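Local coordinates for tRNA-splicing ligase RtcB (Thermus thermophilus, PDB 2EPG), which probably joins RNA ends carrying a 2',3'-cyclic phosphate or 3'-phosphate to 5'-hydroxyl ends, using GTP and manganese, at residues S408-G413 against S461-V467; L334-H339 against Q379-P384; T397-V403 against A470-K474; P69-M73 against I84-A88; H215-Q220 against M387-S391. All blocks are in the same frame, centred on the assembly; numbering follows the deposited sequence.

Contact 1. Residues S408-G413 against S461-V467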
# COMPACT_ATOMS: atom_id res chain seq x y z
N SER A 408 1.44 8.57 -5.17
CA SER A 408 1.36 9.47 -4.05
C SER A 408 2.02 8.85 -2.81
O SER A 408 2.72 7.84 -2.91
CB SER A 408 -0.09 9.85 -3.77
OG SER A 408 -0.13 11.00 -2.94
N CYS A 409 1.79 9.43 -1.64
CA CYS A 409 2.44 8.92 -0.44
C CYS A 409 1.64 7.80 0.21
O CYS A 409 0.49 7.55 -0.14
CB CYS A 409 2.63 10.05 0.57
SG CYS A 409 1.07 10.55 1.36
N HIS A 410 2.26 7.14 1.18
CA HIS A 410 1.56 6.07 1.87
C HIS A 410 1.50 6.33 3.37
O HIS A 410 0.60 5.85 4.04
CB HIS A 410 2.25 4.74 1.60
CG HIS A 410 3.30 4.40 2.60
ND1 HIS A 410 3.17 3.35 3.49
CD2 HIS A 410 4.51 4.96 2.85
CE1 HIS A 410 4.25 3.29 4.24
NE2 HIS A 410 5.08 4.25 3.88
N GLY A 411 2.46 7.07 3.90
CA GLY A 411 2.47 7.32 5.33
C GLY A 411 2.23 8.77 5.72
O GLY A 411 2.38 9.68 4.90
N ALA A 412 1.86 8.98 6.98
CA ALA A 412 1.58 10.32 7.50
C ALA A 412 2.67 10.84 8.44
O ALA A 412 2.82 12.05 8.63
CB ALA A 412 0.23 10.33 8.21
N GLY A 413 3.44 9.92 9.02
CA GLY A 413 4.48 10.34 9.95
C GLY A 413 5.89 9.92 9.59
O GLY A 413 6.25 9.86 8.42
N SER A 461 0.09 16.31 9.63
CA SER A 461 1.12 15.56 8.92
C SER A 461 1.90 16.38 7.92
O SER A 461 1.33 16.95 7.00
CB SER A 461 0.50 14.37 8.21
OG SER A 461 1.49 13.63 7.52
N LEU A 462 3.22 16.41 8.09
CA LEU A 462 4.09 17.15 7.18
C LEU A 462 4.10 16.42 5.85
O LEU A 462 4.10 17.04 4.79
CB LEU A 462 5.51 17.24 7.74
CG LEU A 462 5.68 18.02 9.05
CD1 LEU A 462 7.05 17.70 9.64
CD2 LEU A 462 5.53 19.52 8.82
N VAL A 463 4.08 15.09 5.92
CA VAL A 463 4.07 14.29 4.71
C VAL A 463 2.86 14.67 3.85
O VAL A 463 3.01 15.04 2.69
CB VAL A 463 4.02 12.79 5.05
CG1 VAL A 463 3.98 11.96 3.76
CG2 VAL A 463 5.27 12.42 5.88
N VAL A 464 1.66 14.60 4.43
CA VAL A 464 0.44 14.96 3.71
C VAL A 464 0.52 16.41 3.21
O VAL A 464 0.03 16.73 2.13
CB VAL A 464 -0.82 14.79 4.59
CG1 VAL A 464 -2.04 15.34 3.87
CG2 VAL A 464 -1.04 13.31 4.92
N GLU A 465 1.13 17.27 4.02
CA GLU A 465 1.29 18.68 3.68
C GLU A 465 2.15 18.81 2.42
O GLU A 465 1.83 19.57 1.49
CB GLU A 465 1.98 19.41 4.85
CG GLU A 465 2.19 20.90 4.66
CD GLU A 465 3.12 21.52 5.73
OE1 GLU A 465 4.36 21.45 5.55
OE2 GLU A 465 2.60 22.06 6.74
N ALA A 466 3.26 18.08 2.40
CA ALA A 466 4.16 18.14 1.25
C ALA A 466 3.45 17.57 0.03
O ALA A 466 3.51 18.13 -1.07
CB ALA A 466 5.41 17.37 1.53
N VAL A 467 2.78 16.45 0.22
CA VAL A 467 2.07 15.81 -0.88
C VAL A 467 1.03 16.75 -1.48
O VAL A 467 0.98 16.91 -2.70
CB VAL A 467 1.39 14.51 -0.42
CG1 VAL A 467 0.19 14.19 -1.29
CG2 VAL A 467 2.40 13.37 -0.49

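Contact 2. Residues L334-H339 against Q379-P384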
# COMPACT_ATOMS: atom_id res chain seq x y z
N LEU A 334 -14.66 1.36 0.76
CA LEU A 334 -14.49 2.67 0.15
C LEU A 334 -13.39 2.45 -0.88
O LEU A 334 -13.56 2.75 -2.07
CB LEU A 334 -14.09 3.70 1.21
CG LEU A 334 -14.06 5.16 0.74
CD1 LEU A 334 -14.28 6.07 1.94
CD2 LEU A 334 -12.73 5.45 0.04
N TYR A 335 -12.26 1.92 -0.43
CA TYR A 335 -11.17 1.57 -1.34
C TYR A 335 -10.19 0.61 -0.66
O TYR A 335 -10.23 0.43 0.56
CB TYR A 335 -10.40 2.81 -1.84
CG TYR A 335 -9.77 2.57 -3.19
CD1 TYR A 335 -10.55 2.20 -4.28
CD2 TYR A 335 -8.40 2.70 -3.38
CE1 TYR A 335 -9.97 1.96 -5.53
CE2 TYR A 335 -7.83 2.47 -4.63
CZ TYR A 335 -8.63 2.10 -5.69
OH TYR A 335 -8.07 1.87 -6.93
N ASP A 336 -9.31 0.01 -1.44
CA ASP A 336 -8.29 -0.89 -0.93
C ASP A 336 -7.11 -0.80 -1.90
O ASP A 336 -7.27 -1.00 -3.11
CB ASP A 336 -8.86 -2.32 -0.85
CG ASP A 336 -7.82 -3.37 -0.43
OD1 ASP A 336 -8.16 -4.21 0.43
OD2 ASP A 336 -6.69 -3.38 -0.97
N LEU A 337 -5.92 -0.45 -1.39
CA LEU A 337 -4.75 -0.32 -2.25
C LEU A 337 -3.45 -0.73 -1.56
O LEU A 337 -3.33 -0.71 -0.34
CB LEU A 337 -4.61 1.11 -2.78
CG LEU A 337 -3.95 2.17 -1.86
CD1 LEU A 337 -3.86 3.52 -2.59
CD2 LEU A 337 -4.76 2.31 -0.57
N ALA A 338 -2.48 -1.10 -2.39
CA ALA A 338 -1.17 -1.54 -1.93
C ALA A 338 -0.24 -0.37 -1.62
O ALA A 338 -0.39 0.71 -2.18
CB ALA A 338 -0.53 -2.42 -3.01
N HIS A 339 0.72 -0.62 -0.73
CA HIS A 339 1.73 0.36 -0.35
C HIS A 339 3.10 -0.16 -0.81
O HIS A 339 4.07 0.59 -0.84
CB HIS A 339 1.72 0.60 1.18
CG HIS A 339 0.64 1.53 1.63
ND1 HIS A 339 0.81 2.40 2.69
CD2 HIS A 339 -0.60 1.78 1.14
CE1 HIS A 339 -0.28 3.15 2.82
NE2 HIS A 339 -1.14 2.79 1.89
N GLN A 379 -8.77 8.73 -7.74
CA GLN A 379 -8.68 7.52 -6.92
C GLN A 379 -8.44 7.84 -5.45
O GLN A 379 -7.67 8.74 -5.12
CB GLN A 379 -7.50 6.67 -7.41
CG GLN A 379 -7.28 5.35 -6.64
CD GLN A 379 -5.85 4.89 -6.75
OE1 GLN A 379 -5.38 4.50 -7.83
NE2 GLN A 379 -5.13 4.97 -5.65
N PRO A 380 -9.10 7.11 -4.54
CA PRO A 380 -8.87 7.38 -3.12
C PRO A 380 -7.42 6.96 -2.78
O PRO A 380 -6.90 5.99 -3.35
CB PRO A 380 -9.89 6.48 -2.41
CG PRO A 380 -10.98 6.27 -3.44
CD PRO A 380 -10.21 6.16 -4.74
N VAL A 381 -6.78 7.68 -1.87
CA VAL A 381 -5.43 7.35 -1.44
C VAL A 381 -5.56 7.26 0.06
O VAL A 381 -5.93 8.24 0.72
CB VAL A 381 -4.41 8.45 -1.80
CG1 VAL A 381 -3.05 8.14 -1.16
CG2 VAL A 381 -4.27 8.55 -3.31
N LEU A 382 -5.28 6.08 0.60
CA LEU A 382 -5.42 5.83 2.03
C LEU A 382 -4.08 5.96 2.71
O LEU A 382 -3.14 5.22 2.41
CB LEU A 382 -6.00 4.42 2.24
CG LEU A 382 -7.24 4.14 1.37
CD1 LEU A 382 -7.75 2.70 1.56
CD2 LEU A 382 -8.33 5.15 1.71
N VAL A 383 -3.98 6.93 3.61
CA VAL A 383 -2.74 7.20 4.31
C VAL A 383 -2.93 6.91 5.80
O VAL A 383 -3.40 7.76 6.56
CB VAL A 383 -2.32 8.68 4.10
CG1 VAL A 383 -1.06 8.99 4.89
CG2 VAL A 383 -2.07 8.93 2.63
N PRO A 384 -2.57 5.70 6.22
CA PRO A 384 -2.73 5.35 7.63
C PRO A 384 -1.60 6.01 8.44
O PRO A 384 -0.49 6.21 7.93
CB PRO A 384 -2.60 3.83 7.60
CG PRO A 384 -1.51 3.64 6.58
CD PRO A 384 -1.90 4.62 5.48

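Contact 3. Residues T397-V403 against A470-K474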
# COMPACT_ATOMS: atom_id res chain seq x y z
N THR A 397 -4.40 12.85 -8.34
CA THR A 397 -4.54 14.03 -9.18
C THR A 397 -4.02 13.86 -10.57
O THR A 397 -3.26 12.94 -10.87
CB THR A 397 -3.80 15.23 -8.57
OG1 THR A 397 -2.39 14.99 -8.66
CG2 THR A 397 -4.19 15.40 -7.10
N GLU A 398 -4.41 14.80 -11.43
CA GLU A 398 -3.97 14.78 -12.82
C GLU A 398 -2.50 15.10 -12.86
O GLU A 398 -1.76 14.51 -13.65
CB GLU A 398 -4.79 15.79 -13.64
CG GLU A 398 -6.23 15.34 -13.87
CD GLU A 398 -7.11 16.40 -14.53
OE1 GLU A 398 -7.46 17.39 -13.85
OE2 GLU A 398 -7.44 16.25 -15.73
N LYS A 399 -2.06 16.02 -12.00
CA LYS A 399 -0.65 16.41 -11.98
C LYS A 399 0.25 15.21 -11.68
O LYS A 399 1.34 15.07 -12.25
CB LYS A 399 -0.39 17.50 -10.94
CG LYS A 399 1.07 17.88 -10.84
CD LYS A 399 1.29 19.07 -9.93
CE LYS A 399 2.72 19.56 -10.02
NZ LYS A 399 2.94 20.74 -9.13
N ALA A 400 -0.21 14.36 -10.77
CA ALA A 400 0.52 13.15 -10.40
C ALA A 400 0.70 12.26 -11.63
O ALA A 400 1.72 11.61 -11.79
CB ALA A 400 -0.24 12.37 -9.29
N MSE A 401 -0.31 12.22 -12.50
CA MSE A 401 -0.20 11.41 -13.71
C MSE A 401 0.99 11.90 -14.53
O MSE A 401 1.68 11.12 -15.17
CB MSE A 401 -1.46 11.50 -14.58
CG MSE A 401 -2.73 10.87 -14.01
SE MSE A 401 -2.65 8.97 -13.43
CE MSE A 401 -1.94 8.11 -15.04
N GLU A 402 1.23 13.21 -14.50
CA GLU A 402 2.34 13.78 -15.25
C GLU A 402 3.70 13.67 -14.55
O GLU A 402 4.70 13.26 -15.14
CB GLU A 402 2.08 15.27 -15.52
CG GLU A 402 0.94 15.57 -16.49
CD GLU A 402 1.33 15.37 -17.94
OE1 GLU A 402 2.48 14.94 -18.20
OE2 GLU A 402 0.47 15.62 -18.81
N VAL A 403 3.73 14.03 -13.26
CA VAL A 403 4.99 14.07 -12.54
C VAL A 403 5.44 12.96 -11.61
O VAL A 403 6.59 12.99 -11.16
CB VAL A 403 5.11 15.39 -11.74
CG1 VAL A 403 4.71 16.58 -12.64
CG2 VAL A 403 4.23 15.35 -10.48
N ALA A 470 2.81 19.63 -3.23
CA ALA A 470 3.43 19.27 -4.49
C ALA A 470 2.37 19.00 -5.56
O ALA A 470 2.69 18.83 -6.72
CB ALA A 470 4.34 18.03 -4.32
N GLY A 471 1.10 18.96 -5.16
CA GLY A 471 0.03 18.72 -6.11
C GLY A 471 -0.22 17.26 -6.47
O GLY A 471 -0.93 16.97 -7.43
N ILE A 472 0.34 16.33 -5.70
CA ILE A 472 0.15 14.92 -6.01
C ILE A 472 -0.73 14.16 -5.02
O ILE A 472 -0.60 12.94 -4.88
CB ILE A 472 1.50 14.19 -6.14
CG1 ILE A 472 2.32 14.33 -4.85
CG2 ILE A 472 2.27 14.78 -7.30
CD1 ILE A 472 3.58 13.42 -4.84
N GLY A 473 -1.62 14.87 -4.34
CA GLY A 473 -2.51 14.24 -3.39
C GLY A 473 -3.42 15.24 -2.70
O GLY A 473 -3.01 15.90 -1.74
N LYS A 474 -4.65 15.34 -3.18
CA LYS A 474 -5.60 16.28 -2.61
C LYS A 474 -6.20 15.73 -1.31
O LYS A 474 -6.68 14.59 -1.28
CB LYS A 474 -6.72 16.56 -3.61
CG LYS A 474 -7.84 17.41 -3.04
CD LYS A 474 -9.02 17.51 -3.99
CE LYS A 474 -8.70 18.35 -5.20
NZ LYS A 474 -9.90 18.53 -6.07
O HOH W 1 -1.95 11.71 -6.81

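Contact 4. Residues P69-M73 against I84-A88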
# COMPACT_ATOMS: atom_id res chain seq x y z
N PRO A 69 11.79 10.36 -14.14
CA PRO A 69 12.90 10.31 -13.18
C PRO A 69 12.64 9.26 -12.11
O PRO A 69 11.52 8.80 -11.95
CB PRO A 69 12.86 11.69 -12.57
CG PRO A 69 11.35 11.87 -12.37
CD PRO A 69 10.76 11.31 -13.69
N ALA A 70 13.69 8.89 -11.39
CA ALA A 70 13.55 7.96 -10.28
C ALA A 70 12.92 8.89 -9.24
O ALA A 70 13.34 10.05 -9.15
CB ALA A 70 14.93 7.45 -9.80
N LEU A 71 11.96 8.41 -8.46
CA LEU A 71 11.26 9.26 -7.49
C LEU A 71 11.20 8.79 -6.05
O LEU A 71 11.31 7.59 -5.76
CB LEU A 71 9.81 9.48 -7.93
CG LEU A 71 9.53 10.26 -9.21
CD1 LEU A 71 8.46 9.55 -10.01
CD2 LEU A 71 9.10 11.69 -8.85
N ALA A 72 10.97 9.75 -5.17
CA ALA A 72 10.83 9.48 -3.74
C ALA A 72 9.81 10.45 -3.15
O ALA A 72 9.85 11.65 -3.44
CB ALA A 72 12.17 9.64 -3.03
N MSE A 73 8.92 9.92 -2.32
CA MSE A 73 7.86 10.67 -1.64
C MSE A 73 8.38 11.45 -0.42
O MSE A 73 9.50 11.21 0.04
CB MSE A 73 6.74 9.71 -1.19
CG MSE A 73 6.02 9.06 -2.35
SE MSE A 73 5.21 10.43 -3.46
CE MSE A 73 5.49 9.70 -5.19
N ILE A 84 12.67 3.67 1.10
CA ILE A 84 11.26 3.51 1.41
C ILE A 84 10.67 4.84 0.99
O ILE A 84 11.24 5.90 1.27
CB ILE A 84 11.04 3.24 2.90
CG1 ILE A 84 11.72 1.91 3.27
CG2 ILE A 84 9.53 3.18 3.20
CD1 ILE A 84 11.66 1.55 4.74
N GLY A 85 9.54 4.79 0.30
CA GLY A 85 8.90 5.99 -0.20
C GLY A 85 9.29 6.17 -1.67
O GLY A 85 8.99 7.18 -2.29
N GLY A 86 9.97 5.18 -2.25
CA GLY A 86 10.39 5.30 -3.63
C GLY A 86 9.45 4.78 -4.71
O GLY A 86 8.67 3.87 -4.48
N VAL A 87 9.54 5.39 -5.88
CA VAL A 87 8.76 5.02 -7.05
C VAL A 87 9.77 4.99 -8.19
O VAL A 87 10.52 5.96 -8.40
CB VAL A 87 7.66 6.08 -7.36
CG1 VAL A 87 6.98 5.77 -8.69
CG2 VAL A 87 6.63 6.10 -6.23
N ALA A 88 9.81 3.88 -8.92
CA ALA A 88 10.76 3.75 -10.03
C ALA A 88 10.15 2.94 -11.15
O ALA A 88 9.81 1.77 -10.97
CB ALA A 88 12.06 3.07 -9.54

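Contact 5. Residues H215-Q220 against M387-S391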
# COMPACT_ATOMS: atom_id res chain seq x y z
N HIS A 215 1.15 -3.97 11.82
CA HIS A 215 -0.12 -4.34 11.20
C HIS A 215 -1.22 -4.25 12.25
O HIS A 215 -1.02 -4.60 13.41
CB HIS A 215 -0.07 -5.76 10.61
CG HIS A 215 0.93 -5.91 9.50
ND1 HIS A 215 0.96 -5.07 8.41
CD2 HIS A 215 1.93 -6.80 9.32
CE1 HIS A 215 1.94 -5.43 7.61
NE2 HIS A 215 2.55 -6.48 8.13
N PHE A 216 -2.39 -3.78 11.84
CA PHE A 216 -3.50 -3.62 12.76
C PHE A 216 -4.79 -3.33 12.01
O PHE A 216 -4.83 -3.24 10.78
CB PHE A 216 -3.21 -2.45 13.69
CG PHE A 216 -2.98 -1.16 12.96
CD1 PHE A 216 -4.03 -0.32 12.64
CD2 PHE A 216 -1.71 -0.84 12.49
CE1 PHE A 216 -3.84 0.81 11.85
CE2 PHE A 216 -1.50 0.29 11.71
CZ PHE A 216 -2.57 1.12 11.39
N LEU A 217 -5.84 -3.18 12.79
CA LEU A 217 -7.14 -2.86 12.27
C LEU A 217 -7.66 -1.83 13.25
O LEU A 217 -7.45 -1.96 14.45
CB LEU A 217 -7.97 -4.14 12.27
CG LEU A 217 -9.49 -4.17 12.28
CD1 LEU A 217 -9.94 -5.57 11.91
CD2 LEU A 217 -10.02 -3.77 13.65
N GLU A 218 -8.29 -0.77 12.76
CA GLU A 218 -8.85 0.19 13.70
C GLU A 218 -10.20 0.75 13.28
O GLU A 218 -10.47 0.97 12.09
CB GLU A 218 -7.87 1.32 14.06
CG GLU A 218 -7.19 2.06 12.95
CD GLU A 218 -6.29 3.19 13.47
OE1 GLU A 218 -5.48 2.97 14.40
OE2 GLU A 218 -6.39 4.31 12.93
N VAL A 219 -11.07 0.89 14.28
CA VAL A 219 -12.39 1.47 14.09
C VAL A 219 -12.13 2.94 14.37
O VAL A 219 -11.54 3.28 15.40
CB VAL A 219 -13.41 0.94 15.11
CG1 VAL A 219 -14.80 1.50 14.79
CG2 VAL A 219 -13.42 -0.58 15.08
N GLN A 220 -12.56 3.81 13.47
CA GLN A 220 -12.31 5.24 13.60
C GLN A 220 -13.56 6.03 13.22
O GLN A 220 -14.61 5.46 12.87
CB GLN A 220 -11.18 5.66 12.63
CG GLN A 220 -10.17 4.57 12.26
CD GLN A 220 -9.55 4.74 10.85
OE1 GLN A 220 -10.25 4.64 9.83
NE2 GLN A 220 -8.25 5.00 10.81
N MSE A 387 -0.38 3.44 14.74
CA MSE A 387 -1.55 3.03 15.51
C MSE A 387 -1.93 4.14 16.49
O MSE A 387 -1.07 4.76 17.11
CB MSE A 387 -1.25 1.76 16.29
CG MSE A 387 -0.78 0.62 15.44
SE MSE A 387 -0.32 -0.86 16.57
CE MSE A 387 -1.99 -1.80 16.49
N GLY A 388 -3.23 4.38 16.61
CA GLY A 388 -3.70 5.41 17.51
C GLY A 388 -3.38 6.82 17.05
O GLY A 388 -3.51 7.77 17.83
N ARG A 389 -2.97 6.97 15.80
CA ARG A 389 -2.66 8.29 15.25
C ARG A 389 -3.66 8.57 14.13
O ARG A 389 -4.41 7.67 13.74
CB ARG A 389 -1.24 8.28 14.67
CG ARG A 389 -0.19 7.76 15.63
CD ARG A 389 0.02 8.71 16.80
NE ARG A 389 0.45 10.02 16.33
CZ ARG A 389 1.57 10.24 15.63
NH1 ARG A 389 1.88 11.47 15.24
NH2 ARG A 389 2.38 9.22 15.34
N TYR A 390 -3.68 9.80 13.63
CA TYR A 390 -4.60 10.16 12.55
C TYR A 390 -4.32 9.42 11.25
O TYR A 390 -3.17 9.11 10.93
CB TYR A 390 -4.52 11.64 12.22
CG TYR A 390 -5.05 12.58 13.26
CD1 TYR A 390 -4.22 13.55 13.83
CD2 TYR A 390 -6.38 12.53 13.65
CE1 TYR A 390 -4.70 14.44 14.77
CE2 TYR A 390 -6.88 13.43 14.59
CZ TYR A 390 -6.04 14.38 15.14
OH TYR A 390 -6.53 15.27 16.06
N SER A 391 -5.38 9.18 10.49
CA SER A 391 -5.27 8.57 9.18
C SER A 391 -5.86 9.61 8.25
O SER A 391 -6.66 10.44 8.68
CB SER A 391 -6.07 7.28 9.10
OG SER A 391 -5.32 6.21 9.65

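Contact 1. Residues S408-G413 against S461-V467
Ser-461 caps helix 462-470 at its N-terminus, and its hydroxyl does two jobs. Its OG accepts from Val-464 N at 3.2 Å with an N-H...O angle of 179°, the geometry of an N-cap, and donates across the interface: Ser-461 OG to Ala-412 O is 2.3 Å, very short for a hydrogen bond. The N-terminal end of the helix is thus tied to the backbone of 408-413. Val-463, in the first turn, is directed at that loop and gives up 60 Å² to it; its CG1 lies 3.0 Å from Gly-411 O and 4.0 Å from Cys-409 CB. Four residues on, Val-467 repeats this facing, with CG2 3.5 Å from Cys-409 CB and CG1 3.6 Å from Ser-408 OG, a hydroxyl whose polar partner is Ile-472. His-410, the predicted active-site residue that would form the GMP-histidine intermediate, turns its CA-to-CB bond away from the helix, and its ND1 is hydrogen-bonded to His-339. Val-464 and Ser-461 rest on Tyr-392 of strand 391-395, Cys-409 and Ala-412 touch Val-383 of strand 380-383, and Ser-408 pairs through its backbone with Thr-360 of strand 360-361.

Contact 2. Residues L334-H339 against Q379-P384
Leu-382, with 87 Å² covered, is the centre of this packing. Its CG lies 3.6 Å from Leu-337 CD2, and its CD1 reaches 3.5 Å from Tyr-335 O. Tyr-335 (77 Å²) packs on Pro-380, at the start of strand 380-383: Pro-380 CD sits 4.0 Å from the centroid of the Tyr-335 ring and 12° off its normal, a CH-pi contact over the face. Tyr-335 CB to Pro-380 CB is 3.7 Å. Leu-337 (66 Å²) also brings CD1 to 3.6 Å from Gln-379 NE2. The strand axes approach to 7.3 Å at 68°, too wide and oblique for pairing, so these strands pack by side chains. One polar link crosses the two segments, from His-339 just beyond the strand: its NE2 donates to Leu-382 O at 3.2 Å and 136°, while its ND1 bonds His-410. Leu-334 and Tyr-335 form a classic bulge opposite Leu-113. This packing of crossed strands leads into the predicted active site, where His-339 is predicted to bind Mn(2+) and GMP, and Pro-384 to belong to the GMP site.

Contact 3. Residues T397-V403 against A470-K474
Thr-397 lies over the backbone of Gly-471 to Lys-474, with 59 Å² of its surface covered. Its OG1 donates to Gly-471 O at 2.8 Å. The methyl carbon Thr-397 CG2 stands 3.8 Å from Gly-473 N and 3.9 Å from Lys-474 N. The same hydroxyl accepts from Ala-400 N at 3.1 Å and 155°, so Thr-397 is the N-cap of helix 398-403 as well as a bridge to the facing loop. A water adds a second polar route, accepting from Thr-397 N at 3.1 Å and donating to Ile-472 O at 2.7 Å. The opposing chain is the exit of helix 462-470, closed by a Schellman motif: Gly-471 has phi 82° and two bonds back into the last turn. A CB there would be jammed against the preceding carbonyl, so the backbone alone calls for glycine, and a CB would also clash with Lys-399 as placed, 2.7 Å from its CD. The start of one helix therefore meets the end of another. Lys-399, fully extended with all four chi angles t, sets its NZ 3.1 Å from Ala-470 O in a hydrogen bond to this C-terminal end. Deeper in, Ile-472 CG2 packs 4.0 Å from Ala-400 CB and 3.8 Å from Val-403 CG2. Ile-472 also touches Phe-37 of strand 34-37, and Lys-474 begins strand 474-486 with backbone bonding to Ala-395.

Contact 4. Residues P69-M73 against I84-A88
Strands 70-73 and 86-88 run antiparallel, their axes 4.5 Å apart at closest and 158° between N-to-C directions. Leu-71 and Val-87 form a hydrogen-bonded pair, with Leu-71 N to Val-87 O and Val-87 N to Leu-71 O both 2.8 Å, at 155° and 168°. The next pair, Ala-72 with Gly-86, is non-hydrogen-bonded, and its CA atoms come within 4.2 Å. Met-73 N then donates to Gly-85 O at 2.7 Å and 166°. CA-H...O contacts fill in between: Gly-86 CA to Leu-71 O and Ala-72 CA to Gly-85 O are each 3.3 Å. Gly-85 and Gly-86 together make a G1 bulge opposite Lys-357, and phi 98° at Gly-85, where a CB would press on the previous carbonyl, explains its glycine. On one face Leu-71 CB lies 4.1 Å from Val-87 CB. The selenomethionine Met-73 folds its CE to 3.9 Å from Val-87 CG2. The pair belongs to the large mixed sheet, where strand 34-37 flanks 70-73 in parallel and 350-357 flanks 86-90 antiparallel. Helix 52-60 covers Ala-70 and Ala-72 with Leu-57, whereas Ser-407 of strand 407-408 touches both Met-73 and Val-87.

Contact 5. Residues H215-Q220 against M387-S391
A selenomethionine overlying an aromatic ring is the striking feature here: Met-387 CG lies 3.9 Å from the centroid of the Phe-216 ring, 29° off its normal, a CH-pi contact over the face. The SE of Met-387 is 5.1 Å from the centroid of that Phe-216 ring at an oblique 45°, which makes the pair a Met-aromatic contact. It joins the start of strand 216-225, in the large mixed sheet, to the loop between strands 380-383 and 391-395. Both segments are predicted to line the GMP pocket, which Lys-486 next to Met-387 would help complete. His-215, whose CA-to-CB bond points away from the loop and whose side chain touches Asp-106, is a predicted Mn(2+) ligand. Phe-216, Glu-218 and Gln-220 all direct CB at the loop, and Gln-220 OE1 is hydrogen-bonded to Thr-242. Glu-218 OE1 accepts a weak hydrogen bond from Gly-388 N at 3.5 Å and 167°, while Glu-218 OE2 takes a firmer one from Gln-220 NE2 at 2.9 Å and 150°.

Overall arrangement
Contacts 2, 4 and 5 are buried and reach the same large mixed sheet, though only contact 4 is true strand pairing; contact 2 packs crossed strands by apolar side chains, and contact 5 sets a strand against a loop. Contacts 1 and 3 are partly buried and share helix 462-470, one at its start, the other at its end, where hydroxyl caps meet carbonyl oxygens beside apolar valine or isoleucine packing. Contacts 1, 2 and 5 each contribute residues to the predicted GMP site, and contacts 2 and 5 also hold predicted manganese ligands. Contact 3 lies farthest from the chain centre, about 18 Å centre to centre, against about 7 Å for contact 2.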